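Local coordinates for bilirubin-inducible fluorescent protein UnaG (Anguilla japonica, PDB 4I3B) that binds unconjugated bilirubin with high affinity inside a beta-barrel and, once loaded, gives green fluorescence on excitation, at residues V86-N91 / Y99-D104. Sequence-based numbering, arbitrary orientation.
Sequences VKSVVN and YVQKWD
The Tyr-99 ring meets Val-90 obliquely: CG2 of Val-90 lies 3.4 Å from CD2 of Tyr-99. Ser-88 also approaches obliquely, its CB 3.8 Å from CE1 of Tyr-99. CG of Gln-101 sits at the ring edge, in plane. The Trp-103 ring has the carbonyl O of Gln-101 at its edge, in plane, while CB of Trp-103 lies 3.9 Å from CG2 of Val-86. That indole also makes a cation-pi contact with Arg-83. Tyr-99 lies on the same face of the sheet as Val-90, Ser-88 and Gln-101; its CG stands anti to the backbone N (chi1 -168°), beside the carbonyl carbon. This face looks into the barrel, where Tyr-99 touches bilirubin and Arg-112. Glu-77 OE1 is hydrogen-bonded to Ser-88 OG, Tyr-99 OH and Gln-101 NE2. Gln-101 OE1 bonds to Arg-83 and Tyr-110. An alanine in place of Tyr-99 would probably open a gap beside Val-90 and bilirubin and leave Glu-77 without its phenol partner. Val-89, Val-100, Lys-87 and Lys-102 occupy the other face. The antiparallel strands of this hairpin are joined by paired backbone bonds. Lys-87 N gives to Lys-102 O at 2.9 Å, and Lys-102 N returns one to Lys-87 O at 2.8 Å. Val-89 and Val-100 are linked the same way. One water donates to both Lys-87 O and Val-100 O. The hairpin forms part of the wall of a fatty-acid-binding-protein-family barrel, with Tyr-99 in the bilirubin pocket. Three of its buried polar groups converge on one carboxylate oxygen; if ionised, that carboxylate would probably have its charge eased by them.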
ATOM      1  N   VAL A  86      -2.888 -14.177   4.069  1.00 12.00           N
ATOM      2  CA  VAL A  86      -1.970 -13.331   3.321  1.00 11.23           C
ATOM      3  C   VAL A  86      -0.580 -13.345   3.937  1.00 10.79           C
ATOM      4  O   VAL A  86      -0.413 -13.047   5.136  1.00 11.29           O
ATOM      5  CB  VAL A  86      -2.501 -11.883   3.242  1.00 11.10           C
ATOM      6  CG1 VAL A  86      -1.516 -11.017   2.497  1.00 11.35           C
ATOM      7  CG2 VAL A  86      -3.856 -11.879   2.556  1.00 12.11           C
ATOM      8  N   LYS A  87       0.410 -13.636   3.094  1.00 10.32           N
ATOM      9  CA  LYS A  87       1.807 -13.593   3.474  1.00 10.47           C
ATOM     10  C   LYS A  87       2.426 -12.512   2.625  1.00  9.99           C
ATOM     11  O   LYS A  87       2.285 -12.526   1.406  1.00 10.73           O
ATOM     12  CB  LYS A  87       2.484 -14.931   3.174  1.00 12.60           C
ATOM     13  CG  LYS A  87       1.877 -16.100   3.935  1.00 15.54           C
ATOM     14  CD  LYS A  87       2.183 -16.020   5.419  1.00 20.99           C
ATOM     15  CE  LYS A  87       1.916 -17.338   6.117  1.00 26.28           C
ATOM     16  NZ  LYS A  87       2.424 -17.315   7.506  1.00 28.52           N
ATOM     17  N   SER A  88       3.111 -11.585   3.270  1.00  9.68           N
ATOM     18  CA  SER A  88       3.645 -10.394   2.601  1.00  9.85           C
ATOM     19  C   SER A  88       5.165 -10.306   2.749  1.00 10.45           C
ATOM     20  O   SER A  88       5.727 -10.784   3.737  1.00 10.27           O
ATOM     21  CB  SER A  88       3.015  -9.155   3.207  1.00 10.54           C
ATOM     22  OG  SER A  88       1.622  -9.236   2.972  1.00 10.48           O
ATOM     23  N   VAL A  89       5.818  -9.670   1.790  1.00  9.94           N
ATOM     24  CA  VAL A  89       7.248  -9.445   1.902  1.00 10.08           C
ATOM     25  C   VAL A  89       7.588  -8.183   1.128  1.00 10.24           C
ATOM     26  O   VAL A  89       6.976  -7.891   0.087  1.00 10.64           O
ATOM     27  CB  VAL A  89       8.075 -10.662   1.407  1.00 11.12           C
ATOM     28  CG1 VAL A  89       7.937 -10.862  -0.106  1.00 13.25           C
ATOM     29  CG2 VAL A  89       9.535 -10.536   1.859  1.00 11.79           C
ATOM     30  N   VAL A  90       8.542  -7.427   1.651  1.00 10.02           N
ATOM     31  CA  VAL A  90       8.934  -6.171   1.053  1.00  9.31           C
ATOM     32  C   VAL A  90      10.436  -6.181   0.787  1.00  9.81           C
ATOM     33  O   VAL A  90      11.199  -6.602   1.642  1.00 10.90           O
ATOM     34  CB  VAL A  90       8.581  -4.992   1.976  1.00 10.51           C
ATOM     35  CG1 VAL A  90       8.735  -3.665   1.213  1.00 13.39           C
ATOM     36  CG2 VAL A  90       7.133  -5.147   2.512  1.00 11.72           C
ATOM     37  N   ASN A  91      10.847  -5.712  -0.384  1.00  9.54           N
ATOM     38  CA  ASN A  91      12.261  -5.635  -0.734  1.00 10.43           C
ATOM     39  C   ASN A  91      12.502  -4.420  -1.607  1.00 11.95           C
ATOM     40  O   ASN A  91      11.605  -3.936  -2.299  1.00 12.71           O
ATOM     41  CB  ASN A  91      12.695  -6.824  -1.580  1.00 11.66           C
ATOM     42  CG  ASN A  91      12.613  -8.126  -0.867  1.00 12.69           C
ATOM     43  OD1 ASN A  91      13.534  -8.524  -0.169  1.00 16.54           O
ATOM     44  ND2 ASN A  91      11.513  -8.849  -1.082  1.00 13.74           N
ATOM     45  N   TYR A  99       6.476  -4.565  -2.840  1.00  7.98           N
ATOM     46  CA  TYR A  99       5.705  -5.243  -1.800  1.00  7.75           C
ATOM     47  C   TYR A  99       4.861  -6.313  -2.481  1.00  8.22           C
ATOM     48  O   TYR A  99       4.093  -6.006  -3.412  1.00  9.10           O
ATOM     49  CB  TYR A  99       4.822  -4.175  -1.141  1.00  7.79           C
ATOM     50  CG  TYR A  99       4.106  -4.508   0.150  1.00  8.55           C
ATOM     51  CD1 TYR A  99       3.181  -5.547   0.267  1.00  9.64           C
ATOM     52  CD2 TYR A  99       4.335  -3.721   1.267  1.00  9.48           C
ATOM     53  CE1 TYR A  99       2.473  -5.772   1.503  1.00  9.73           C
ATOM     54  CE2 TYR A  99       3.665  -3.941   2.450  1.00 10.79           C
ATOM     55  CZ  TYR A  99       2.745  -4.945   2.573  1.00 10.20           C
ATOM     56  OH  TYR A  99       2.092  -5.105   3.774  1.00 10.27           O
ATOM     57  N   VAL A 100       5.050  -7.568  -2.072  1.00  7.78           N
ATOM     58  CA  VAL A 100       4.319  -8.681  -2.696  1.00  8.54           C
ATOM     59  C   VAL A 100       3.504  -9.398  -1.640  1.00  7.92           C
ATOM     60  O   VAL A 100       4.013  -9.724  -0.561  1.00 10.05           O
ATOM     61  CB  VAL A 100       5.263  -9.681  -3.400  1.00 10.27           C
ATOM     62  CG1 VAL A 100       4.473 -10.904  -3.959  1.00 12.00           C
ATOM     63  CG2 VAL A 100       6.047  -8.969  -4.489  1.00 13.02           C
ATOM     64  N   GLN A 101       2.223  -9.620  -1.952  1.00  8.68           N
ATOM     65  CA  GLN A 101       1.325 -10.418  -1.131  1.00  9.28           C
ATOM     66  C   GLN A 101       0.970 -11.714  -1.845  1.00  9.12           C
ATOM     67  O   GLN A 101       0.661 -11.687  -3.050  1.00 10.68           O
ATOM     68  CB  GLN A 101       0.037  -9.639  -0.862  1.00  9.50           C
ATOM     69  CG  GLN A 101       0.217  -8.415   0.024  1.00  9.06           C
ATOM     70  CD  GLN A 101      -1.022  -7.561   0.072  1.00  9.54           C
ATOM     71  OE1 GLN A 101      -1.804  -7.550  -0.879  1.00  9.88           O
ATOM     72  NE2 GLN A 101      -1.207  -6.834   1.159  1.00  9.71           N
ATOM     73  N   LYS A 102       0.996 -12.815  -1.087  1.00  9.89           N
ATOM     74  CA  LYS A 102       0.627 -14.127  -1.597  1.00 10.23           C
ATOM     75  C   LYS A 102      -0.464 -14.720  -0.730  1.00 10.38           C
ATOM     76  O   LYS A 102      -0.382 -14.669   0.495  1.00 11.38           O
ATOM     77  CB  LYS A 102       1.829 -15.065  -1.537  1.00 12.09           C
ATOM     78  CG  LYS A 102       2.993 -14.583  -2.391  1.00 17.07           C
ATOM     79  CD  LYS A 102       4.224 -15.452  -2.212  1.00 21.78           C
ATOM     80  CE  LYS A 102       5.477 -14.729  -2.698  1.00 27.57           C
ATOM     81  NZ  LYS A 102       6.758 -15.361  -2.213  1.00 31.10           N
ATOM     82  N   TRP A 103      -1.500 -15.285  -1.356  1.00 11.27           N
ATOM     83  CA  TRP A 103      -2.619 -15.837  -0.613  1.00 11.95           C
ATOM     84  C   TRP A 103      -3.376 -16.725  -1.562  1.00 13.73           C
ATOM     85  O   TRP A 103      -3.504 -16.407  -2.739  1.00 13.17           O
ATOM     86  CB  TRP A 103      -3.542 -14.723  -0.065  1.00 11.55           C
ATOM     87  CG  TRP A 103      -4.510 -14.170  -1.082  1.00 10.94           C
ATOM     88  CD1 TRP A 103      -5.839 -14.439  -1.176  1.00 11.95           C
ATOM     89  CD2 TRP A 103      -4.209 -13.280  -2.165  1.00 10.59           C
ATOM     90  NE1 TRP A 103      -6.391 -13.779  -2.256  1.00 12.75           N
ATOM     91  CE2 TRP A 103      -5.404 -13.080  -2.889  1.00 11.24           C
ATOM     92  CE3 TRP A 103      -3.048 -12.655  -2.610  1.00 11.54           C
ATOM     93  CZ2 TRP A 103      -5.467 -12.265  -4.006  1.00 12.09           C
ATOM     94  CZ3 TRP A 103      -3.107 -11.854  -3.727  1.00 12.64           C
ATOM     95  CH2 TRP A 103      -4.323 -11.641  -4.401  1.00 11.82           C
ATOM     96  N   ASP A 104      -3.821 -17.878  -1.076  1.00 15.20           N
ATOM     97  CA  ASP A 104      -4.657 -18.770  -1.881  1.00 16.56           C
ATOM     98  C   ASP A 104      -4.062 -19.061  -3.269  1.00 18.05           C
ATOM     99  O   ASP A 104      -4.786 -19.163  -4.253  1.00 19.49           O
ATOM    100  CB  ASP A 104      -6.053 -18.157  -2.040  1.00 20.50           C
ATOM    101  CG  ASP A 104      -7.080 -19.143  -2.587  1.00 25.47           C
ATOM    102  OD1 ASP A 104      -6.969 -20.365  -2.311  1.00 28.18           O
ATOM    103  OD2 ASP A 104      -8.009 -18.680  -3.287  1.00 27.92           O
TER
HETATM  104  O   HOH W   1       4.690 -12.527  -0.109  0.75 11.81           O